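Local coordinates for ribosomal-protein-serine acetyltransferase, putative (PDB 2FCK) that is a putative GNAT-family acetyltransferase that probably transfers acetyl groups to the N-terminal serine or alanine of proteins, at residues A[4-8]-A[64-68]; A[12-18]-A[72-78]; A[19-25]-A[58-62]; A[39-43]-A[166-170]. The contacts are given in a common frame with arbitrary orientation. Numbering follows the deposited sequence.

Contact 1. Residues A[4-8]-A[64-68]; sequences MTPDF and NWVKA
A single tryptophan can pin the N-terminal segment to a helix, and Trp65 (94 Å² covered) does so here. It sits in the last turn of helix 51-66, which closes in a Schellman motif: Ala68 takes positive phi (61°) and its N bonds Trp65 O at 2.9 Å. With chi1 t and chi2 -61° the indole reaches the irregular segment 4-8, folded as a type I turn from Thr5 to Phe8 (Phe8 N to Thr5 O 3.0 Å). The same Thr5 O accepts Trp65 NE1 at 3.0 Å. Pro6 (39 Å²) follows, its CA 3.6 Å from Trp65 NE1 and its CG 4.1 Å from Val66 CG1; Pro6 and Val66 are the nearest backbone pair, CA to CA 6.7 Å. Phe8 (28 Å², chi1 t) brings its CB to 4.0 Å from Trp65 CZ2, and its ring meets Phe125. One directional bond framed by apolar contacts thus satisfies the indole nitrogen of a tryptophan that is itself buried within a surface contact.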
loop_
_atom_site.group_PDB
_atom_site.type_symbol
_atom_site.label_atom_id
_atom_site.label_comp_id
_atom_site.label_asym_id
_atom_site.label_seq_id
_atom_site.Cartn_x
_atom_site.Cartn_y
_atom_site.Cartn_z
HETATM N N MSE A 4 -15.431 -5.443 14.062
HETATM C CA MSE A 4 -14.153 -5.923 14.649
HETATM C C MSE A 4 -14.127 -5.709 16.162
HETATM O O MSE A 4 -14.367 -4.615 16.688
HETATM C CB MSE A 4 -12.963 -5.235 13.990
HETATM C CG MSE A 4 -13.009 -5.332 12.493
HETATM SE SE MSE A 4 -13.403 -7.178 11.848
HETATM C CE MSE A 4 -12.106 -7.007 10.364
ATOM N N THR A 5 -13.836 -6.792 16.849
ATOM C CA THR A 5 -13.467 -6.774 18.227
ATOM C C THR A 5 -12.460 -7.892 18.332
ATOM O O THR A 5 -12.325 -8.713 17.397
ATOM C CB THR A 5 -14.655 -7.114 19.087
ATOM O OG1 THR A 5 -15.210 -8.339 18.613
ATOM C CG2 THR A 5 -15.691 -5.992 19.041
ATOM N N PRO A 6 -11.718 -7.943 19.430
ATOM C CA PRO A 6 -10.800 -9.078 19.553
ATOM C C PRO A 6 -11.494 -10.453 19.490
ATOM O O PRO A 6 -10.808 -11.475 19.360
ATOM C CB PRO A 6 -10.164 -8.872 20.939
ATOM C CG PRO A 6 -10.358 -7.385 21.257
ATOM C CD PRO A 6 -11.634 -6.984 20.572
ATOM N N ASP A 7 -12.820 -10.463 19.570
ATOM C CA ASP A 7 -13.561 -11.725 19.570
ATOM C C ASP A 7 -13.987 -12.159 18.167
ATOM O O ASP A 7 -14.598 -13.250 17.983
ATOM C CB ASP A 7 -14.791 -11.603 20.471
ATOM C CG ASP A 7 -14.433 -11.670 21.930
ATOM O OD1 ASP A 7 -13.543 -12.490 22.287
ATOM O OD2 ASP A 7 -15.043 -10.915 22.724
ATOM N N PHE A 8 -13.713 -11.313 17.196
ATOM C CA PHE A 8 -14.164 -11.569 15.825
ATOM C C PHE A 8 -13.457 -12.762 15.223
ATOM O O PHE A 8 -12.236 -12.847 15.299
ATOM C CB PHE A 8 -13.849 -10.378 14.900
ATOM C CG PHE A 8 -14.216 -10.633 13.442
ATOM C CD1 PHE A 8 -13.216 -10.806 12.466
ATOM C CD2 PHE A 8 -15.562 -10.720 13.043
ATOM C CE1 PHE A 8 -13.556 -11.067 11.099
ATOM C CE2 PHE A 8 -15.895 -10.955 11.680
ATOM C CZ PHE A 8 -14.892 -11.123 10.721
ATOM N N ASN A 64 -1.973 -4.620 16.718
ATOM C CA ASN A 64 -2.339 -4.197 15.365
ATOM C C ASN A 64 -3.832 -4.408 15.103
ATOM O O ASN A 64 -4.509 -3.523 14.549
ATOM C CB ASN A 64 -1.500 -4.853 14.292
ATOM C CG ASN A 64 -0.016 -4.686 14.520
ATOM O OD1 ASN A 64 0.775 -5.540 14.115
ATOM N ND2 ASN A 64 0.369 -3.609 15.158
ATOM N N TRP A 65 -4.355 -5.528 15.574
ATOM C CA TRP A 65 -5.784 -5.837 15.383
ATOM C C TRP A 65 -6.674 -4.783 16.089
ATOM O O TRP A 65 -7.567 -4.179 15.481
ATOM C CB TRP A 65 -6.024 -7.232 15.883
ATOM C CG TRP A 65 -7.428 -7.813 15.830
ATOM C CD1 TRP A 65 -8.564 -7.339 16.466
ATOM C CD2 TRP A 65 -7.795 -9.074 15.260
ATOM N NE1 TRP A 65 -9.625 -8.212 16.267
ATOM C CE2 TRP A 65 -9.172 -9.277 15.531
ATOM C CE3 TRP A 65 -7.090 -10.045 14.492
ATOM C CZ2 TRP A 65 -9.856 -10.419 15.079
ATOM C CZ3 TRP A 65 -7.766 -11.166 14.053
ATOM C CH2 TRP A 65 -9.142 -11.347 14.351
ATOM N N VAL A 66 -6.403 -4.521 17.358
ATOM C CA VAL A 66 -7.234 -3.584 18.140
ATOM C C VAL A 66 -7.082 -2.143 17.574
ATOM O O VAL A 66 -7.987 -1.271 17.707
ATOM C CB VAL A 66 -6.857 -3.646 19.632
ATOM C CG1 VAL A 66 -7.177 -5.047 20.211
ATOM C CG2 VAL A 66 -5.375 -3.337 19.803
ATOM N N LYS A 67 -5.917 -1.878 16.974
ATOM C CA LYS A 67 -5.664 -0.537 16.372
ATOM C C LYS A 67 -6.249 -0.496 14.941
ATOM O O LYS A 67 -6.186 0.542 14.266
ATOM C CB LYS A 67 -4.154 -0.228 16.294
ATOM C CG LYS A 67 -3.501 0.293 17.564
ATOM C CD LYS A 67 -1.994 0.052 17.500
ATOM C CE LYS A 67 -1.201 1.292 17.150
ATOM N NZ LYS A 67 0.257 0.933 16.982
ATOM N N ALA A 68 -6.778 -1.632 14.472
ATOM C CA ALA A 68 -7.324 -1.787 13.107
ATOM C C ALA A 68 -6.315 -1.570 11.966
ATOM O O ALA A 68 -6.704 -1.248 10.842
ATOM C CB ALA A 68 -8.610 -0.949 12.880
#

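Contact 2. Residues A[12-18]-A[72-78]; sequences TQRLQLR and GFGVFER
Leu15, Leu17 and Val75 share one face of the central GNAT sheet and form the apolar centre: Leu15 CD1 lies 3.8 Å from Val75 CG1, and Leu17 CG (chi1 m, chi2 p) 4.2 Å from Val75 CG2, while Leu17 CB meets Phe73 CD2 at 3.8 Å. Strands 15-18 and 72-77 run antiparallel, their axes 4.5 Å apart at closest and at 158°. Leu15-Glu77 and Leu17-Val75 are non-hydrogen-bonded pairs, alternating with hydrogen-bonded Gln16-Phe76 (N to O 2.8 Å both ways) and Arg18-Gly74 (Arg18 N to Gly74 O 3.1 Å; Gly74 N to Arg18 O 2.7 Å, weak). On the opposite face Arg18 (chi1 p, chi2 and chi3 t) lays its guanidinium flat on Phe76, CZ 3.6 Å from the ring centroid, while Gln16 OE1 accepts Arg18 NE at 2.9 Å and Glu24 adds a salt bridge. At the end, Arg78 N bonds Arg14 O (2.8 Å) and Arg78 NH1 bonds Gln13 O (3.1 Å). The pairing thus sets two leucines and Val75 opposite a face where cation-pi stacking and salt bridging share one arginine.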
loop_
_atom_site.group_PDB
_atom_site.type_symbol
_atom_site.label_atom_id
_atom_site.label_comp_id
_atom_site.label_asym_id
_atom_site.label_seq_id
_atom_site.Cartn_x
_atom_site.Cartn_y
_atom_site.Cartn_z
ATOM N N THR A 12 -14.945 -21.496 9.014
ATOM C CA THR A 12 -15.251 -22.214 7.782
ATOM C C THR A 12 -15.691 -23.622 8.180
ATOM O O THR A 12 -15.897 -23.887 9.340
ATOM C CB THR A 12 -14.002 -22.291 6.870
ATOM O OG1 THR A 12 -12.984 -23.049 7.525
ATOM C CG2 THR A 12 -13.481 -20.917 6.476
ATOM N N GLN A 13 -15.819 -24.547 7.228
ATOM C CA GLN A 13 -16.242 -25.908 7.600
ATOM C C GLN A 13 -15.280 -26.560 8.609
ATOM O O GLN A 13 -15.705 -27.172 9.627
ATOM C CB GLN A 13 -16.355 -26.784 6.338
ATOM C CG GLN A 13 -16.752 -28.201 6.711
ATOM C CD GLN A 13 -16.542 -29.210 5.600
ATOM O OE1 GLN A 13 -16.035 -28.897 4.531
ATOM N NE2 GLN A 13 -16.881 -30.464 5.891
ATOM N N ARG A 14 -13.985 -26.423 8.338
ATOM C CA ARG A 14 -12.978 -27.132 9.131
ATOM C C ARG A 14 -12.097 -26.260 10.039
ATOM O O ARG A 14 -11.403 -26.794 10.917
ATOM C CB ARG A 14 -12.102 -27.977 8.214
ATOM C CG ARG A 14 -12.884 -29.026 7.383
ATOM C CD ARG A 14 -11.930 -29.775 6.507
ATOM N NE ARG A 14 -11.339 -28.922 5.475
ATOM C CZ ARG A 14 -10.433 -29.338 4.596
ATOM N NH1 ARG A 14 -9.951 -28.505 3.675
ATOM N NH2 ARG A 14 -10.026 -30.621 4.619
ATOM N N LEU A 15 -12.162 -24.941 9.841
ATOM C CA LEU A 15 -11.171 -23.992 10.410
ATOM C C LEU A 15 -11.790 -22.808 11.132
ATOM O O LEU A 15 -12.916 -22.377 10.827
ATOM C CB LEU A 15 -10.181 -23.471 9.312
ATOM C CG LEU A 15 -9.490 -24.516 8.464
ATOM C CD1 LEU A 15 -8.702 -23.825 7.298
ATOM C CD2 LEU A 15 -8.613 -25.451 9.334
ATOM N N GLN A 16 -11.026 -22.275 12.088
ATOM C CA GLN A 16 -11.444 -21.126 12.860
ATOM C C GLN A 16 -10.301 -20.137 12.754
ATOM O O GLN A 16 -9.179 -20.448 13.177
ATOM C CB GLN A 16 -11.657 -21.545 14.319
ATOM C CG GLN A 16 -12.045 -20.434 15.221
ATOM C CD GLN A 16 -11.938 -20.857 16.682
ATOM O OE1 GLN A 16 -10.908 -21.403 17.116
ATOM N NE2 GLN A 16 -13.022 -20.674 17.419
ATOM N N LEU A 17 -10.594 -18.969 12.190
ATOM C CA LEU A 17 -9.599 -17.918 11.987
ATOM C C LEU A 17 -9.859 -16.882 13.087
ATOM O O LEU A 17 -10.945 -16.304 13.126
ATOM C CB LEU A 17 -9.764 -17.263 10.589
ATOM C CG LEU A 17 -9.120 -17.996 9.400
ATOM C CD1 LEU A 17 -9.716 -19.423 9.197
ATOM C CD2 LEU A 17 -9.381 -17.139 8.179
ATOM N N ARG A 18 -8.860 -16.604 13.929
ATOM C CA ARG A 18 -9.049 -15.706 15.079
ATOM C C ARG A 18 -7.709 -15.237 15.630
ATOM O O ARG A 18 -6.653 -15.775 15.270
ATOM C CB ARG A 18 -9.808 -16.451 16.192
ATOM C CG ARG A 18 -9.139 -17.773 16.668
ATOM C CD ARG A 18 -9.748 -18.196 18.001
ATOM N NE ARG A 18 -9.252 -19.480 18.474
ATOM C CZ ARG A 18 -8.162 -19.625 19.223
ATOM N NH1 ARG A 18 -7.417 -18.561 19.519
ATOM N NH2 ARG A 18 -7.804 -20.837 19.635
ATOM N N GLY A 72 -3.950 -10.198 11.905
ATOM C CA GLY A 72 -3.192 -11.470 11.731
ATOM C C GLY A 72 -3.974 -12.544 12.434
ATOM O O GLY A 72 -4.033 -12.531 13.662
ATOM N N PHE A 73 -4.614 -13.420 11.646
ATOM C CA PHE A 73 -5.438 -14.500 12.143
ATOM C C PHE A 73 -4.628 -15.775 12.298
ATOM O O PHE A 73 -4.021 -16.280 11.318
ATOM C CB PHE A 73 -6.557 -14.842 11.158
ATOM C CG PHE A 73 -7.539 -13.725 10.917
ATOM C CD1 PHE A 73 -7.279 -12.748 9.952
ATOM C CD2 PHE A 73 -8.779 -13.723 11.588
ATOM C CE1 PHE A 73 -8.209 -11.733 9.689
ATOM C CE2 PHE A 73 -9.705 -12.701 11.323
ATOM C CZ PHE A 73 -9.427 -11.722 10.381
ATOM N N GLY A 74 -4.635 -16.335 13.503
ATOM C CA GLY A 74 -4.224 -17.730 13.624
ATOM C C GLY A 74 -5.275 -18.609 12.940
ATOM O O GLY A 74 -6.498 -18.352 13.012
ATOM N N VAL A 75 -4.816 -19.661 12.301
ATOM C CA VAL A 75 -5.748 -20.610 11.679
ATOM C C VAL A 75 -5.754 -21.877 12.522
ATOM O O VAL A 75 -4.725 -22.558 12.611
ATOM C CB VAL A 75 -5.328 -20.924 10.206
ATOM C CG1 VAL A 75 -6.302 -21.976 9.540
ATOM C CG2 VAL A 75 -5.280 -19.621 9.359
ATOM N N PHE A 76 -6.906 -22.154 13.155
ATOM C CA PHE A 76 -7.049 -23.310 14.026
ATOM C C PHE A 76 -8.001 -24.349 13.441
ATOM O O PHE A 76 -9.083 -24.021 12.974
ATOM C CB PHE A 76 -7.577 -22.882 15.380
ATOM C CG PHE A 76 -6.668 -21.972 16.137
ATOM C CD1 PHE A 76 -6.719 -20.593 15.936
ATOM C CD2 PHE A 76 -5.769 -22.490 17.081
ATOM C CE1 PHE A 76 -5.880 -19.737 16.663
ATOM C CE2 PHE A 76 -4.916 -21.628 17.811
ATOM C CZ PHE A 76 -4.971 -20.256 17.603
ATOM N N GLU A 77 -7.591 -25.613 13.530
ATOM C CA GLU A 77 -8.429 -26.722 13.128
ATOM C C GLU A 77 -9.551 -26.813 14.157
ATOM O O GLU A 77 -9.311 -26.804 15.364
ATOM C CB GLU A 77 -7.561 -27.988 13.097
ATOM C CG GLU A 77 -8.185 -29.228 12.548
ATOM C CD GLU A 77 -7.118 -30.294 12.389
ATOM O OE1 GLU A 77 -6.382 -30.561 13.372
ATOM O OE2 GLU A 77 -6.983 -30.831 11.280
ATOM N N ARG A 78 -10.790 -26.838 13.684
ATOM C CA ARG A 78 -11.919 -26.620 14.556
ATOM C C ARG A 78 -12.047 -27.795 15.529
ATOM O O ARG A 78 -12.283 -27.584 16.693
ATOM C CB ARG A 78 -13.216 -26.453 13.763
ATOM C CG ARG A 78 -13.348 -25.139 13.034
ATOM C CD ARG A 78 -14.652 -25.047 12.271
ATOM N NE ARG A 78 -15.786 -24.893 13.191
ATOM C CZ ARG A 78 -17.064 -25.029 12.840
ATOM N NH1 ARG A 78 -17.380 -25.376 11.599
ATOM N NH2 ARG A 78 -18.028 -24.851 13.754
#

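Contact 3. Residues A[19-25]-A[58-62]. With NO3 (nitrate ion), chain H.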
loop_
_atom_site.group_PDB
_atom_site.type_symbol
_atom_site.label_atom_id
_atom_site.label_comp_id
_atom_site.label_asym_id
_atom_site.label_seq_id
_atom_site.Cartn_x
_atom_site.Cartn_y
_atom_site.Cartn_z
ATOM N N LEU A 19 -7.763 -14.266 16.547
ATOM C CA LEU A 19 -6.558 -13.840 17.236
ATOM C C LEU A 19 -5.992 -15.017 17.998
ATOM O O LEU A 19 -6.713 -15.687 18.780
ATOM C CB LEU A 19 -6.882 -12.779 18.282
ATOM C CG LEU A 19 -6.729 -11.385 17.749
ATOM C CD1 LEU A 19 -7.182 -10.418 18.857
ATOM C CD2 LEU A 19 -5.299 -11.031 17.261
ATOM N N ILE A 20 -4.688 -15.208 17.846
ATOM C CA ILE A 20 -3.953 -16.084 18.774
ATOM C C ILE A 20 -3.836 -15.375 20.131
ATOM O O ILE A 20 -3.506 -14.177 20.192
ATOM C CB ILE A 20 -2.551 -16.402 18.212
ATOM C CG1 ILE A 20 -2.662 -17.061 16.812
ATOM C CG2 ILE A 20 -1.767 -17.273 19.206
ATOM C CD1 ILE A 20 -1.286 -17.265 16.152
ATOM N N THR A 21 -4.126 -16.087 21.235
ATOM C CA THR A 21 -4.061 -15.460 22.552
ATOM C C THR A 21 -2.712 -15.678 23.246
ATOM O O THR A 21 -1.933 -16.562 22.864
ATOM C CB THR A 21 -5.164 -15.995 23.481
ATOM O OG1 THR A 21 -4.855 -17.346 23.804
ATOM C CG2 THR A 21 -6.501 -15.966 22.803
ATOM N N ALA A 22 -2.453 -14.868 24.278
ATOM C CA ALA A 22 -1.234 -14.954 25.076
ATOM C C ALA A 22 -1.027 -16.370 25.623
ATOM O O ALA A 22 0.093 -16.872 25.643
ATOM C CB ALA A 22 -1.282 -13.953 26.251
ATOM N N ASP A 23 -2.102 -17.024 26.033
ATOM C CA ASP A 23 -1.986 -18.365 26.540
ATOM C C ASP A 23 -1.621 -19.422 25.492
ATOM O O ASP A 23 -1.505 -20.589 25.849
ATOM C CB ASP A 23 -3.282 -18.773 27.233
ATOM C CG ASP A 23 -3.521 -18.006 28.525
ATOM O OD1 ASP A 23 -2.548 -17.577 29.208
ATOM O OD2 ASP A 23 -4.708 -17.839 28.874
ATOM N N GLU A 24 -1.459 -19.029 24.228
ATOM C CA GLU A 24 -1.229 -19.994 23.119
ATOM C C GLU A 24 0.191 -19.921 22.530
ATOM O O GLU A 24 0.461 -20.407 21.425
ATOM C CB GLU A 24 -2.289 -19.818 22.035
ATOM C CG GLU A 24 -3.674 -20.141 22.553
ATOM C CD GLU A 24 -4.786 -19.880 21.558
ATOM O OE1 GLU A 24 -4.777 -18.864 20.842
ATOM O OE2 GLU A 24 -5.715 -20.707 21.505
ATOM N N ALA A 25 1.104 -19.355 23.305
ATOM C CA ALA A 25 2.496 -19.227 22.872
ATOM C C ALA A 25 3.126 -20.590 22.572
ATOM O O ALA A 25 3.826 -20.743 21.561
ATOM C CB ALA A 25 3.302 -18.505 23.917
ATOM N N ILE A 58 2.769 -12.626 19.537
ATOM C CA ILE A 58 1.346 -12.640 19.815
ATOM C C ILE A 58 0.847 -11.263 20.315
ATOM O O ILE A 58 -0.151 -10.739 19.784
ATOM C CB ILE A 58 1.029 -13.788 20.807
ATOM C CG1 ILE A 58 1.207 -15.156 20.091
ATOM C CG2 ILE A 58 -0.368 -13.643 21.444
ATOM C CD1 ILE A 58 1.276 -16.333 21.076
ATOM N N GLN A 59 1.570 -10.681 21.279
ATOM C CA GLN A 59 1.189 -9.350 21.849
ATOM C C GLN A 59 1.174 -8.233 20.761
ATOM O O GLN A 59 0.235 -7.408 20.701
ATOM C CB GLN A 59 1.969 -8.946 23.146
ATOM C CG GLN A 59 3.196 -9.793 23.536
ATOM C CD GLN A 59 4.099 -9.198 24.636
ATOM O OE1 GLN A 59 4.631 -8.069 24.512
ATOM N NE2 GLN A 59 4.295 -9.971 25.726
ATOM N N ALA A 60 2.170 -8.272 19.875
ATOM C CA ALA A 60 2.284 -7.333 18.754
ATOM C C ALA A 60 1.123 -7.444 17.741
ATOM O O ALA A 60 0.550 -6.443 17.275
ATOM C CB ALA A 60 3.570 -7.573 18.066
ATOM N N THR A 61 0.745 -8.676 17.438
ATOM C CA THR A 61 -0.319 -8.908 16.509
ATOM C C THR A 61 -1.660 -8.423 17.069
ATOM O O THR A 61 -2.494 -7.850 16.353
ATOM C CB THR A 61 -0.362 -10.450 16.214
ATOM O OG1 THR A 61 0.908 -10.848 15.645
ATOM C CG2 THR A 61 -1.448 -10.788 15.243
ATOM N N ARG A 62 -1.863 -8.643 18.359
ATOM C CA ARG A 62 -3.080 -8.166 18.992
ATOM C C ARG A 62 -3.191 -6.645 18.911
ATOM O O ARG A 62 -4.275 -6.102 18.639
ATOM C CB ARG A 62 -3.164 -8.650 20.449
ATOM C CG ARG A 62 -4.407 -8.095 21.123
ATOM C CD ARG A 62 -4.367 -8.153 22.638
ATOM N NE ARG A 62 -5.554 -7.457 23.168
ATOM C CZ ARG A 62 -5.618 -6.163 23.502
ATOM N NH1 ARG A 62 -4.545 -5.354 23.478
ATOM N NH2 ARG A 62 -6.765 -5.673 23.926
HETATM N N NO3 H . -8.641 -9.010 23.914
HETATM O O1 NO3 H . -7.328 -9.517 23.944
HETATM O O2 NO3 H . -9.756 -9.876 23.929
HETATM O O3 NO3 H . -8.849 -7.630 23.877
HETATM O O HOH W 1 -2.147 -12.421 18.418
#
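Where a strand of a GNAT domain gives way to a helix, the connecting loop can pack on a neighbouring helix; here segment 19-25 meets helix 51-66. Leu19 to Thr21 are extended; Ala22 and Asp23 make a 3-10 turn, with Glu24 N bonded to Thr21 O at 2.9 Å, and Glu24 is the N-cap of helix 25-33. The CA atoms come nearest at Ala22-Ile58 (6.3 Å) and Leu19-Arg62 (6.9 Å), one helical turn apart on the second segment. Glu24 OE1 accepts Thr21 N at 2.9 Å, while its OE2 forms a salt bridge with Arg18. Ile58, with the largest covered area of this contact, fills the concave side of the loop: its CD1 lies 3.7 Å from Ile20 CG2 and 4.1 Å from Ala25 CB. Leu19 CD2 rests 4.0 Å from Arg62 CA. Arg62 extends onward to a nitrate, probably from the crystallisation liquor. Between the backbones, one water donates to Ile20 O at 2.8 Å and to Ile58 O at 2.9 Å.

Contact 4. Residues A[39-43]-A[166-170]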
loop_
_atom_site.group_PDB
_atom_site.type_symbol
_atom_site.label_atom_id
_atom_site.label_comp_id
_atom_site.label_asym_id
_atom_site.label_seq_id
_atom_site.Cartn_x
_atom_site.Cartn_y
_atom_site.Cartn_z
ATOM N N HIS A 39 10.624 -21.815 9.416
ATOM C CA HIS A 39 11.594 -20.979 10.119
ATOM C C HIS A 39 12.319 -20.031 9.159
ATOM O O HIS A 39 12.789 -18.980 9.568
ATOM C CB HIS A 39 12.644 -21.845 10.820
ATOM C CG HIS A 39 13.468 -22.658 9.875
ATOM N ND1 HIS A 39 13.040 -23.867 9.359
ATOM C CD2 HIS A 39 14.664 -22.401 9.301
ATOM C CE1 HIS A 39 13.965 -24.339 8.540
ATOM N NE2 HIS A 39 14.960 -23.472 8.490
ATOM N N GLN A 40 12.416 -20.390 7.893
ATOM C CA GLN A 40 13.229 -19.572 7.014
ATOM C C GLN A 40 12.453 -18.426 6.394
ATOM O O GLN A 40 13.062 -17.499 5.862
ATOM C CB GLN A 40 13.871 -20.406 5.934
ATOM C CG GLN A 40 12.951 -20.879 4.872
ATOM C CD GLN A 40 13.580 -21.997 4.046
ATOM O OE1 GLN A 40 14.650 -21.826 3.448
ATOM N NE2 GLN A 40 12.906 -23.136 3.991
ATOM N N TRP A 41 11.128 -18.492 6.479
ATOM C CA TRP A 41 10.248 -17.507 5.871
ATOM C C TRP A 41 9.624 -16.565 6.886
ATOM O O TRP A 41 9.358 -15.425 6.561
ATOM C CB TRP A 41 9.127 -18.181 5.062
ATOM C CG TRP A 41 9.601 -19.229 4.105
ATOM C CD1 TRP A 41 9.254 -20.564 4.097
ATOM C CD2 TRP A 41 10.509 -19.049 3.012
ATOM N NE1 TRP A 41 9.892 -21.210 3.064
ATOM C CE2 TRP A 41 10.675 -20.306 2.388
ATOM C CE3 TRP A 41 11.213 -17.947 2.507
ATOM C CZ2 TRP A 41 11.518 -20.488 1.268
ATOM C CZ3 TRP A 41 12.044 -18.130 1.399
ATOM C CH2 TRP A 41 12.187 -19.395 0.789
ATOM N N VAL A 42 9.295 -17.058 8.080
ATOM C CA VAL A 42 8.670 -16.189 9.072
ATOM C C VAL A 42 9.798 -15.358 9.715
ATOM O O VAL A 42 10.927 -15.846 9.912
ATOM C CB VAL A 42 7.761 -16.979 10.068
ATOM C CG1 VAL A 42 6.543 -16.170 10.366
ATOM C CG2 VAL A 42 7.269 -18.294 9.455
ATOM N N ASP A 43 9.524 -14.075 9.954
ATOM C CA ASP A 43 10.567 -13.087 10.326
ATOM C C ASP A 43 11.198 -13.285 11.712
ATOM O O ASP A 43 12.417 -13.360 11.856
ATOM C CB ASP A 43 9.987 -11.660 10.254
ATOM C CG ASP A 43 10.965 -10.663 9.681
ATOM O OD1 ASP A 43 11.716 -11.038 8.758
ATOM O OD2 ASP A 43 10.970 -9.496 10.128
ATOM N N LEU A 166 9.874 -6.450 3.414
ATOM C CA LEU A 166 10.981 -6.506 4.376
ATOM C C LEU A 166 11.127 -7.907 4.995
ATOM O O LEU A 166 10.128 -8.505 5.393
ATOM C CB LEU A 166 10.762 -5.483 5.493
ATOM C CG LEU A 166 10.573 -4.027 5.044
ATOM C CD1 LEU A 166 10.055 -3.159 6.202
ATOM C CD2 LEU A 166 11.906 -3.517 4.472
ATOM N N TYR A 167 12.366 -8.399 5.052
ATOM C CA TYR A 167 12.726 -9.535 5.915
ATOM C C TYR A 167 13.901 -9.182 6.815
ATOM O O TYR A 167 15.003 -8.891 6.320
ATOM C CB TYR A 167 13.046 -10.792 5.114
ATOM C CG TYR A 167 13.343 -12.004 5.996
ATOM C CD1 TYR A 167 14.642 -12.253 6.465
ATOM C CD2 TYR A 167 12.322 -12.886 6.369
ATOM C CE1 TYR A 167 14.915 -13.351 7.265
ATOM C CE2 TYR A 167 12.586 -13.981 7.178
ATOM C CZ TYR A 167 13.880 -14.204 7.622
ATOM O OH TYR A 167 14.147 -15.296 8.429
ATOM N N ALA A 168 13.655 -9.211 8.133
ATOM C CA ALA A 168 14.665 -8.856 9.148
ATOM C C ALA A 168 15.085 -7.382 9.022
ATOM O O ALA A 168 16.272 -7.051 9.124
ATOM C CB ALA A 168 15.896 -9.789 9.056
ATOM N N GLY A 169 14.089 -6.512 8.805
ATOM C CA GLY A 169 14.300 -5.084 8.551
ATOM C C GLY A 169 15.037 -4.683 7.267
ATOM O O GLY A 169 15.328 -3.508 7.089
ATOM N N GLU A 170 15.350 -5.634 6.378
ATOM C CA GLU A 170 16.005 -5.340 5.068
ATOM C C GLU A 170 15.100 -5.656 3.867
ATOM O O GLU A 170 14.293 -6.588 3.944
ATOM C CB GLU A 170 17.268 -6.147 4.904
ATOM C CG GLU A 170 18.375 -5.686 5.823
ATOM C CD GLU A 170 19.658 -6.480 5.621
ATOM O OE1 GLU A 170 19.589 -7.628 5.093
ATOM O OE2 GLU A 170 20.741 -5.960 6.000
HETATM O O HOH W 2 15.918 -17.215 6.473
HETATM O O HOH W 3 11.129 -6.924 8.436
#
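A backbone amide in a hairpin turn can be taken up by an acidic side chain from a distant loop. The turn is a type I' hairpin turn from Tyr167 to Glu170, joining strands 166-167 and 170-179; Ala168 and Gly169 both have positive phi (64° and 65°). Asp43, chi1 at -140° between wells, swings its carboxylate over to the turn, where OD1 accepts Ala168 N at 2.7 Å and OD2 adds a weak 3.4 Å bond to the same nitrogen. A water donating to Asp43 OD2 (3.1 Å) and accepting from Gly169 N (3.0 Å) brings in the next amide. Tyr167, chi1 t and chi2 -87°, extends its ring toward the 39-43 backbone. Asp43 OD1 lies over one ring face, 3.1 Å from Tyr167 CD2, whereas Trp41 O approaches the edge, 3.6 Å from Tyr167 CE2. A second water joins Gln40 O (2.9 Å) to Tyr167 OH (3.3 Å). The CA-to-CB bond of Trp41 points away from the hairpin, and its side chain touches Asp140, Glu142 and Asn143. This surface contact thus joins loop to hairpin through a carboxylate-amide bond, waters and the Tyr167 ring packed on backbone carbonyls.

Overall arrangement
Contacts 1, 2 and 3 form one continuous cluster, their centres 12 to 16 Å apart, built in the N-terminal half of the chain. Contacts 1 and 3 share helix 51-66, and strand 71-77 of contact 2 follows that helix directly. In sequence, the first segments come in the order 4-8, 12-18, 19-25 and 39-43, and the 19-25/58-62 pair closes within the spans of both contact 1 and contact 2. Trp65 touches Phe73 and Leu19, so terminus, sheet and helix pack as one unit. Contact 4 stands apart, its centre 19 to 24 Å from theirs, joining an early loop to a hairpin of the same sheet that lies late in the chain.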